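Local coordinates for protein possible thiol-disulfide isomerase (Cytophaga hutchinsonii, PDB 3HCZ) that probably catalyses thiol-disulfide exchange, as a thioredoxin-fold domain of a possible thiol-disulfide isomerase, at residues P4-K9 / I125-G130; K10-Y15 / K104-I109; A31-L36 / K63-Y68. One frame throughout, in Å; residues are numbered along the deposited sequence.

In the fold
The three contacts lie in and around the thioredoxin-like sheet. Contact 3 joins two inner parallel strands, 33-36 and 65-68, by a regular ladder of backbone hydrogen bonds between two largely buried layers of side chains. Contact 2 is buried too, but it sets an irregular loop against a short helix, and one tyrosine hydroxyl supplies its polar bond. Contact 1 lies at the surface, where the N-terminal loop runs along edge strand 124-127 and, between its two segments, a lysine amine makes the direct hydrogen bond. Contacts 1 and 3 reach the same sheet, and Tyr107 of contact 2 touches both Leu5 of contact 1 and Leu36 of contact 3.

Contact 1: P4-K9 / I125-G130; sequences PLLLGK and IAKRIG. With SO4 (sulfate ion), chain D.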
loop_
_atom_site.group_PDB
_atom_site.type_symbol
_atom_site.label_atom_id
_atom_site.label_comp_id
_atom_site.label_asym_id
_atom_site.label_seq_id
_atom_site.Cartn_x
_atom_site.Cartn_y
_atom_site.Cartn_z
ATOM N N PRO A 4 -9.823 14.874 -5.903
ATOM C CA PRO A 4 -8.584 14.351 -5.298
ATOM C C PRO A 4 -8.843 13.864 -3.861
ATOM O O PRO A 4 -9.756 14.351 -3.215
ATOM C CB PRO A 4 -7.680 15.586 -5.263
ATOM C CG PRO A 4 -8.617 16.735 -5.291
ATOM C CD PRO A 4 -9.727 16.317 -6.177
ATOM N N LEU A 5 -8.035 12.937 -3.365
ATOM C CA LEU A 5 -8.213 12.369 -2.023
ATOM C C LEU A 5 -7.811 13.346 -0.925
ATOM O O LEU A 5 -6.953 14.229 -1.124
ATOM C CB LEU A 5 -7.453 11.059 -1.887
ATOM C CG LEU A 5 -7.788 10.007 -2.927
ATOM C CD1 LEU A 5 -7.027 8.745 -2.592
ATOM C CD2 LEU A 5 -9.277 9.732 -2.949
ATOM N N LEU A 6 -8.488 13.247 0.211
ATOM C CA LEU A 6 -8.283 14.196 1.309
ATOM C C LEU A 6 -7.922 13.458 2.615
ATOM O O LEU A 6 -8.427 12.357 2.862
ATOM C CB LEU A 6 -9.544 15.029 1.530
ATOM C CG LEU A 6 -10.044 15.881 0.356
ATOM C CD1 LEU A 6 -11.375 16.616 0.665
ATOM C CD2 LEU A 6 -8.991 16.920 0.052
ATOM N N LEU A 7 -7.076 14.063 3.458
ATOM C CA LEU A 7 -6.930 13.597 4.862
ATOM C C LEU A 7 -8.256 13.471 5.584
ATOM O O LEU A 7 -9.161 14.288 5.414
ATOM C CB LEU A 7 -6.074 14.578 5.678
ATOM C CG LEU A 7 -4.581 14.634 5.360
ATOM C CD1 LEU A 7 -3.907 15.616 6.365
ATOM C CD2 LEU A 7 -3.905 13.272 5.402
ATOM N N GLY A 8 -8.382 12.449 6.404
ATOM C CA GLY A 8 -9.581 12.349 7.216
ATOM C C GLY A 8 -10.802 11.770 6.527
ATOM O O GLY A 8 -11.851 11.675 7.148
ATOM N N LYS A 9 -10.659 11.372 5.266
ATOM C CA LYS A 9 -11.707 10.661 4.519
ATOM C C LYS A 9 -11.280 9.217 4.396
ATOM O O LYS A 9 -10.065 8.940 4.405
ATOM C CB LYS A 9 -11.871 11.259 3.129
ATOM C CG LYS A 9 -12.158 12.756 3.160
ATOM C CD LYS A 9 -13.634 12.990 3.417
ATOM C CE LYS A 9 -14.065 14.422 3.223
ATOM N NZ LYS A 9 -14.275 14.988 4.572
ATOM N N ILE A 125 -4.505 9.090 6.755
ATOM C CA ILE A 125 -3.788 9.934 7.768
ATOM C C ILE A 125 -2.459 10.528 7.249
ATOM O O ILE A 125 -1.928 11.472 7.839
ATOM C CB ILE A 125 -3.576 9.209 9.129
ATOM C CG1 ILE A 125 -2.750 7.915 8.969
ATOM C CG2 ILE A 125 -4.959 8.876 9.775
ATOM C CD1 ILE A 125 -2.431 7.234 10.350
ATOM N N ALA A 126 -1.988 10.024 6.116
ATOM C CA ALA A 126 -0.829 10.547 5.415
ATOM C C ALA A 126 -0.977 10.270 3.905
ATOM O O ALA A 126 -1.442 9.206 3.499
ATOM C CB ALA A 126 0.486 9.972 5.977
ATOM N N LYS A 127 -0.650 11.262 3.077
ATOM C CA LYS A 127 -0.837 11.138 1.614
ATOM C C LYS A 127 0.489 11.273 0.873
ATOM O O LYS A 127 1.131 12.299 0.973
ATOM C CB LYS A 127 -1.710 12.282 1.045
ATOM C CG LYS A 127 -3.107 12.433 1.636
ATOM C CD LYS A 127 -3.946 13.409 0.742
ATOM C CE LYS A 127 -3.886 14.818 1.264
ATOM N NZ LYS A 127 -4.908 15.729 0.631
ATOM N N ARG A 128 0.882 10.226 0.141
ATOM C CA ARG A 128 1.974 10.328 -0.826
ATOM C C ARG A 128 3.287 10.767 -0.181
ATOM O O ARG A 128 4.018 11.629 -0.719
ATOM C CB ARG A 128 1.599 11.272 -1.975
ATOM C CG ARG A 128 0.482 10.720 -2.855
ATOM C CD ARG A 128 0.319 11.564 -4.119
ATOM N NE ARG A 128 -0.685 11.007 -5.011
ATOM C CZ ARG A 128 -0.431 10.482 -6.204
ATOM N NH1 ARG A 128 0.793 10.424 -6.682
ATOM N NH2 ARG A 128 -1.422 10.021 -6.921
ATOM N N ILE A 129 3.584 10.193 0.977
ATOM C CA ILE A 129 4.834 10.490 1.692
ATOM C C ILE A 129 5.856 9.396 1.364
ATOM O O ILE A 129 5.487 8.322 0.868
ATOM C CB ILE A 129 4.607 10.641 3.216
ATOM C CG1 ILE A 129 4.038 9.342 3.797
ATOM C CG2 ILE A 129 3.621 11.794 3.489
ATOM C CD1 ILE A 129 4.118 9.319 5.327
ATOM N N GLY A 130 7.133 9.643 1.599
ATOM C CA GLY A 130 8.118 8.618 1.207
ATOM C C GLY A 130 8.236 7.616 2.331
ATOM O O GLY A 130 8.059 7.979 3.508
HETATM S S SO4 D . 2.529 14.522 -5.486
HETATM O O1 SO4 D . 1.962 15.062 -4.217
HETATM O O2 SO4 D . 3.922 14.868 -5.729
HETATM O O3 SO4 D . 2.423 13.082 -5.326
HETATM O O4 SO4 D . 1.808 14.950 -6.680
HETATM O O HOH W 1 -6.313 16.829 2.724
#
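Lys127 makes the polar link with Leu5: its NZ donates a hydrogen bond of 3.1 Å to the carbonyl O of Leu5, arriving 20° out of the carbonyl plane. The chain bends about CG-CD (chi3 -95°), which swings CE toward the loop and brings NZ near Leu5 O. A water accepts from the same amine, NZ lying 2.8 Å from it, and also accepts from Leu7 N at 3.0 Å, a second and indirect tie between Lys127 and residues 4-9.

These bonds join the N-terminal loop to 124-127, an edge strand of the thioredoxin-like sheet. The strand carries a classic beta bulge, Ile125 and Ala126 both facing Val117 of strand 114-118. On the loop side a type II beta turn runs from Leu6 to Lys9, with Gly8 at the positive phi its third position requires, and Gly8 and Lys9 bond to the backbone of Ile124.

Apolar packing falls mainly to Leu7. Its CD2 rests 3.6 Å from the carbonyl carbon of Ile125, while the same methyl lies 3.9 Å from Lys127 CG, the two side chains crossing at a slant. Leu5 turns inward and packs on Pro12 and Ile124.

Contact 2: K10-Y15 / K104-I109; sequences KAPNLY and KITYDI. With SO4 (sulfate ion), chain B.
Tyr107 reaches with its phenol to the extended backbone of the loop at Ala11 and Pro12, and OH donates a hydrogen bond of 2.6 Å to Pro12 O. The hydroxyl lies in the carbonyl plane, on a lone pair, with a C=O...O angle of 134°. Ala11 CB approaches the ring at its edge, 3.3 Å from Tyr107 OH. The pyrrolidine of Pro12 meets the phenol tip to tip, CG standing over one face and CD 3.7 Å from CZ. From Leu14, CD2 comes to 3.7 Å from Tyr107 CE1, so that three loop residues enclose the outer end of the ring. Pro12 also meets the residue before the tyrosine: its CB is 3.5 Å from Thr106 CG2, a tight carbon pair. Thr106 places CG2 anti to its backbone N (OG1 at chi1 -52°), which turns the methyl to the proline and leaves OG1 a weak hydrogen bond to Asp102 O.

The next shell holds the loop in shape. Asn13 OD1 accepts from Tyr27 N and, weakly, from Leu14 N, while Ala11 O takes a hydrogen bond from Tyr27 OH. On the outer side Asn13 N donates to a sulfate, probably from the crystallisation liquor, with O1 at 3.2 Å from that nitrogen.

Within this thioredoxin-like domain, the contact ties the segment ahead of the first sheet strand to the short helix 103-107 that precedes strand 114-118. Leu14 and Tyr107 both pack on Leu36 and Phe38 of strand 33-39, Ala11 touches Leu118 of strand 114-118, and Leu5 of the N-terminal loop packs against the tyrosine.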
loop_
_atom_site.group_PDB
_atom_site.type_symbol
_atom_site.label_atom_id
_atom_site.label_comp_id
_atom_site.label_asym_id
_atom_site.label_seq_id
_atom_site.Cartn_x
_atom_site.Cartn_y
_atom_site.Cartn_z
ATOM N N LYS A 10 -12.250 8.301 4.312
ATOM C CA LYS A 10 -11.935 6.865 4.120
ATOM C C LYS A 10 -11.351 6.696 2.714
ATOM O O LYS A 10 -11.876 7.280 1.745
ATOM C CB LYS A 10 -13.182 5.989 4.363
ATOM C CG LYS A 10 -12.863 4.539 4.756
ATOM C CD LYS A 10 -14.101 3.818 5.351
ATOM C CE LYS A 10 -13.951 2.279 5.426
ATOM N NZ LYS A 10 -15.210 1.597 6.011
ATOM N N ALA A 11 -10.235 5.969 2.598
ATOM C CA ALA A 11 -9.620 5.713 1.296
ATOM C C ALA A 11 -10.641 4.908 0.484
ATOM O O ALA A 11 -11.379 4.102 1.069
ATOM C CB ALA A 11 -8.321 4.914 1.447
ATOM N N PRO A 12 -10.721 5.138 -0.847
ATOM C CA PRO A 12 -11.629 4.296 -1.650
ATOM C C PRO A 12 -11.326 2.802 -1.483
ATOM O O PRO A 12 -10.145 2.409 -1.463
ATOM C CB PRO A 12 -11.307 4.709 -3.088
ATOM C CG PRO A 12 -10.860 6.178 -2.966
ATOM C CD PRO A 12 -10.161 6.268 -1.627
ATOM N N ASN A 13 -12.362 1.973 -1.404
ATOM C CA ASN A 13 -12.135 0.520 -1.241
ATOM C C ASN A 13 -11.475 0.005 -2.534
ATOM O O ASN A 13 -11.605 0.605 -3.602
ATOM C CB ASN A 13 -13.462 -0.223 -0.945
ATOM C CG ASN A 13 -13.265 -1.624 -0.336
ATOM O OD1 ASN A 13 -12.136 -2.110 -0.115
ATOM N ND2 ASN A 13 -14.386 -2.288 -0.061
ATOM N N LEU A 14 -10.737 -1.092 -2.408
ATOM C CA LEU A 14 -10.073 -1.760 -3.551
ATOM C C LEU A 14 -10.497 -3.228 -3.519
ATOM O O LEU A 14 -10.405 -3.887 -2.482
ATOM C CB LEU A 14 -8.548 -1.659 -3.422
ATOM C CG LEU A 14 -8.050 -0.213 -3.601
ATOM C CD1 LEU A 14 -6.600 -0.100 -3.102
ATOM C CD2 LEU A 14 -8.069 0.100 -5.068
ATOM N N TYR A 15 -10.958 -3.729 -4.657
ATOM C CA TYR A 15 -11.468 -5.102 -4.740
ATOM C C TYR A 15 -10.439 -5.944 -5.478
ATOM O O TYR A 15 -10.745 -6.605 -6.485
ATOM C CB TYR A 15 -12.839 -5.102 -5.455
ATOM C CG TYR A 15 -13.904 -4.293 -4.756
ATOM C CD1 TYR A 15 -14.750 -4.887 -3.816
ATOM C CD2 TYR A 15 -14.085 -2.938 -5.036
ATOM C CE1 TYR A 15 -15.747 -4.153 -3.150
ATOM C CE2 TYR A 15 -15.066 -2.181 -4.357
ATOM C CZ TYR A 15 -15.901 -2.801 -3.443
ATOM O OH TYR A 15 -16.889 -2.084 -2.812
ATOM N N LYS A 104 -6.094 5.553 -12.234
ATOM C CA LYS A 104 -6.115 6.973 -12.552
ATOM C C LYS A 104 -7.334 7.727 -12.051
ATOM O O LYS A 104 -7.185 8.744 -11.384
ATOM C CB LYS A 104 -5.949 7.190 -14.036
ATOM C CG LYS A 104 -4.559 7.657 -14.390
ATOM C CD LYS A 104 -3.761 6.519 -14.964
ATOM C CE LYS A 104 -3.160 6.984 -16.267
ATOM N NZ LYS A 104 -2.439 5.853 -16.881
ATOM N N ILE A 105 -8.538 7.235 -12.323
ATOM C CA ILE A 105 -9.726 7.927 -11.808
ATOM C C ILE A 105 -9.765 7.856 -10.275
ATOM O O ILE A 105 -9.845 8.880 -9.606
ATOM C CB ILE A 105 -11.079 7.422 -12.411
ATOM C CG1 ILE A 105 -11.152 7.740 -13.910
ATOM C CG2 ILE A 105 -12.326 7.961 -11.578
ATOM C CD1 ILE A 105 -12.407 7.206 -14.619
ATOM N N THR A 106 -9.699 6.650 -9.721
ATOM C CA THR A 106 -9.940 6.481 -8.294
ATOM C C THR A 106 -8.804 7.002 -7.375
ATOM O O THR A 106 -9.073 7.613 -6.338
ATOM C CB THR A 106 -10.359 5.014 -7.983
ATOM O OG1 THR A 106 -11.452 4.651 -8.849
ATOM C CG2 THR A 106 -10.828 4.876 -6.551
ATOM N N TYR A 107 -7.550 6.770 -7.746
ATOM C CA TYR A 107 -6.406 7.060 -6.861
ATOM C C TYR A 107 -5.387 8.031 -7.437
ATOM O O TYR A 107 -4.387 8.353 -6.773
ATOM C CB TYR A 107 -5.716 5.748 -6.397
ATOM C CG TYR A 107 -6.287 5.173 -5.118
ATOM C CD1 TYR A 107 -7.264 4.155 -5.152
ATOM C CD2 TYR A 107 -5.868 5.664 -3.861
ATOM C CE1 TYR A 107 -7.809 3.643 -3.946
ATOM C CE2 TYR A 107 -6.406 5.150 -2.669
ATOM C CZ TYR A 107 -7.351 4.117 -2.733
ATOM O OH TYR A 107 -7.869 3.608 -1.572
ATOM N N ASP A 108 -5.638 8.521 -8.652
ATOM C CA ASP A 108 -4.703 9.435 -9.330
ATOM C C ASP A 108 -3.267 8.924 -9.408
ATOM O O ASP A 108 -2.313 9.675 -9.154
ATOM C CB ASP A 108 -4.770 10.820 -8.693
ATOM C CG ASP A 108 -6.109 11.478 -8.931
ATOM O OD1 ASP A 108 -6.401 11.785 -10.112
ATOM O OD2 ASP A 108 -6.895 11.652 -7.966
ATOM N N ILE A 109 -3.118 7.647 -9.776
ATOM C CA ILE A 109 -1.794 7.037 -9.921
ATOM C C ILE A 109 -1.191 7.331 -11.303
ATOM O O ILE A 109 -1.673 6.805 -12.314
ATOM C CB ILE A 109 -1.832 5.493 -9.679
ATOM C CG1 ILE A 109 -2.526 5.160 -8.347
ATOM C CG2 ILE A 109 -0.418 4.923 -9.706
ATOM C CD1 ILE A 109 -1.788 5.703 -7.090
HETATM S S SO4 B . -16.049 3.203 -1.582
HETATM O O1 SO4 B . -14.876 4.024 -1.312
HETATM O O2 SO4 B . -15.657 1.821 -1.783
HETATM O O3 SO4 B . -16.996 3.152 -0.458
HETATM O O4 SO4 B . -16.676 3.776 -2.781
#

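Contact 3: A31-L36 / K63-Y68; sequences AKYTIL and KGIQVY. With SO4 (sulfate ion), chain E.
Tyr33 offers its ring edge to Ile65 at the tight, buried side of this strand pair, with CD2 of the tyrosine 4.0 Å from CG1 of the isoleucine. Ile35 belongs to the same layer and, in one of its two conformers, brings CG1 to 3.8 Å from CG2 of Ile65. Ile65 has CG1 anti to its carbonyl carbon (chi1 -58°), an orientation that presents one branch to each neighbour. An alanine in place of Ile65 would probably leave a gap beside Tyr33 and Ile35, the tyrosine edge losing the CG1 it packs on. Val67 extends the layer along Ile35, and helix 49-60 covers it through Leu53, Trp56 and Trp57.

Strands 33-36 and 65-68 run parallel, 4.6 Å apart at closest approach, and belong to a beta-alpha-beta unit of the thioredoxin-like fold whose crossover is helix 49-60. Four backbone hydrogen bonds form the ladder. Tyr33 N donates to Gly64 O and Gln66 N to Tyr33 O; Ile35 N to Gln66 O and Tyr68 N to Ile35 O are the shorter, at 2.8 Å each.

On the other face, Leu36 and Tyr68 lie side by side with CD1 of the leucine 3.7 Å from CD2 of the ring, and Tyr68 OH bonds to Arg24 O. Towards the start of the strands the packing thins. Ala31 CB still meets Gln66 CB at 3.9 Å, but the extended chain of Lys32 leads away, and a sulfate, probably from the crystallisation liquor, accepts from its backbone, O4 lying 2.8 Å from Lys32 N. Gly64, beside the ion, has a positive phi at which a CB would be jammed against the carbonyl O of Lys63 and sit tight against Lys32 CB.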
loop_
_atom_site.group_PDB
_atom_site.type_symbol
_atom_site.label_atom_id
_atom_site.label_comp_id
_atom_site.label_asym_id
_atom_site.label_seq_id
_atom_site.Cartn_x
_atom_site.Cartn_y
_atom_site.Cartn_z
ATOM N N ALA A 31 -5.924 -4.221 10.656
ATOM C CA ALA A 31 -4.605 -3.776 11.102
ATOM C C ALA A 31 -4.730 -2.391 11.746
ATOM O O ALA A 31 -5.547 -1.567 11.317
ATOM C CB ALA A 31 -3.629 -3.686 9.860
ATOM N N LYS A 32 -3.899 -2.126 12.750
ATOM C CA LYS A 32 -3.885 -0.832 13.397
ATOM C C LYS A 32 -3.571 0.276 12.360
ATOM O O LYS A 32 -4.179 1.379 12.396
ATOM C CB LYS A 32 -2.865 -0.813 14.542
ATOM C CG LYS A 32 -2.724 0.550 15.182
ATOM C CD LYS A 32 -1.799 0.487 16.375
ATOM C CE LYS A 32 -1.856 1.792 17.094
ATOM N NZ LYS A 32 -0.803 1.890 18.134
ATOM N N TYR A 33 -2.622 0.004 11.443
ATOM C CA TYR A 33 -2.330 0.944 10.334
ATOM C C TYR A 33 -2.192 0.093 9.104
ATOM O O TYR A 33 -1.622 -1.006 9.193
ATOM C CB TYR A 33 -0.981 1.662 10.456
ATOM C CG TYR A 33 -0.931 2.550 11.641
ATOM C CD1 TYR A 33 -1.653 3.750 11.670
ATOM C CD2 TYR A 33 -0.186 2.187 12.757
ATOM C CE1 TYR A 33 -1.626 4.580 12.849
ATOM C CE2 TYR A 33 -0.154 3.004 13.912
ATOM C CZ TYR A 33 -0.871 4.198 13.928
ATOM O OH TYR A 33 -0.833 4.995 15.073
ATOM N N THR A 34 -2.734 0.581 7.990
ATOM C CA THR A 34 -2.506 -0.037 6.683
ATOM C C THR A 34 -1.738 0.939 5.810
ATOM O O THR A 34 -2.165 2.093 5.624
ATOM C CB THR A 34 -3.817 -0.426 5.935
ATOM O OG1 THR A 34 -4.582 -1.295 6.759
ATOM C CG2 THR A 34 -3.506 -1.124 4.534
ATOM N N ILE A 35 -0.606 0.482 5.274
ATOM C CA ILE A 35 0.147 1.242 4.303
ATOM C C ILE A 35 -0.391 0.840 2.918
ATOM O O ILE A 35 -0.262 -0.322 2.514
ATOM C CB ILE A 35 1.670 0.944 4.414
ATOM C CG1 ILE A 35 2.160 1.016 5.872
ATOM C CG2 ILE A 35 2.484 1.870 3.493
ATOM C CD1 ILE A 35 1.798 2.308 6.593
ATOM N N LEU A 36 -1.003 1.780 2.228
ATOM C CA LEU A 36 -1.484 1.516 0.932
ATOM C C LEU A 36 -0.340 1.865 -0.028
ATOM O O LEU A 36 0.069 3.024 -0.116
ATOM C CB LEU A 36 -2.778 2.311 0.692
ATOM C CG LEU A 36 -3.379 2.250 -0.694
ATOM C CD1 LEU A 36 -3.565 0.764 -1.218
ATOM C CD2 LEU A 36 -4.738 2.976 -0.565
ATOM N N LYS A 63 4.082 -4.020 15.392
ATOM C CA LYS A 63 3.334 -2.818 15.831
ATOM C C LYS A 63 1.856 -2.807 15.367
ATOM O O LYS A 63 1.112 -1.875 15.718
ATOM C CB LYS A 63 3.951 -1.555 15.231
ATOM C CG LYS A 63 5.183 -0.952 15.889
ATOM C CD LYS A 63 5.580 0.313 15.079
ATOM C CE LYS A 63 6.833 1.002 15.605
ATOM N NZ LYS A 63 7.933 0.020 15.857
ATOM N N GLY A 64 1.434 -3.789 14.560
ATOM C CA GLY A 64 0.083 -3.820 14.006
ATOM C C GLY A 64 -0.057 -3.142 12.644
ATOM O O GLY A 64 -1.031 -2.418 12.415
ATOM N N ILE A 65 0.885 -3.392 11.724
ATOM C CA ILE A 65 0.915 -2.665 10.428
ATOM C C ILE A 65 0.923 -3.654 9.290
ATOM O O ILE A 65 1.753 -4.559 9.274
ATOM C CB ILE A 65 2.156 -1.763 10.348
ATOM C CG1 ILE A 65 2.133 -0.789 11.516
ATOM C CG2 ILE A 65 2.209 -1.048 9.016
ATOM C CD1 ILE A 65 3.443 -0.090 11.777
ATOM N N GLN A 66 -0.043 -3.537 8.386
ATOM C CA GLN A 66 -0.021 -4.319 7.149
ATOM C C GLN A 66 0.321 -3.389 5.970
ATOM O O GLN A 66 -0.034 -2.188 5.998
ATOM C CB GLN A 66 -1.367 -5.064 6.932
ATOM C CG GLN A 66 -1.453 -5.905 5.611
ATOM C CD GLN A 66 -0.392 -6.969 5.563
ATOM O OE1 GLN A 66 0.753 -6.696 5.200
ATOM N NE2 GLN A 66 -0.747 -8.198 5.970
ATOM N N VAL A 67 0.975 -3.926 4.937
ATOM C CA VAL A 67 1.106 -3.202 3.661
ATOM C C VAL A 67 0.185 -3.886 2.632
ATOM O O VAL A 67 0.274 -5.106 2.403
ATOM C CB VAL A 67 2.547 -3.193 3.111
ATOM C CG1 VAL A 67 2.606 -2.481 1.722
ATOM C CG2 VAL A 67 3.539 -2.532 4.117
ATOM N N TYR A 68 -0.726 -3.080 2.086
ATOM C CA TYR A 68 -1.605 -3.499 1.004
ATOM C C TYR A 68 -0.815 -3.078 -0.216
ATOM O O TYR A 68 -0.880 -1.889 -0.649
ATOM C CB TYR A 68 -2.956 -2.772 1.134
ATOM C CG TYR A 68 -4.064 -3.383 0.281
ATOM C CD1 TYR A 68 -4.816 -4.461 0.763
ATOM C CD2 TYR A 68 -4.389 -2.836 -0.954
ATOM C CE1 TYR A 68 -5.848 -5.023 -0.009
ATOM C CE2 TYR A 68 -5.445 -3.382 -1.739
ATOM C CZ TYR A 68 -6.149 -4.472 -1.255
ATOM O OH TYR A 68 -7.166 -5.003 -2.043
HETATM S S SO4 E . -2.970 -5.781 14.473
HETATM O O1 SO4 E . -2.414 -6.009 15.804
HETATM O O2 SO4 E . -2.051 -6.335 13.481
HETATM O O3 SO4 E . -4.238 -6.497 14.357
HETATM O O4 SO4 E . -3.175 -4.351 14.237
#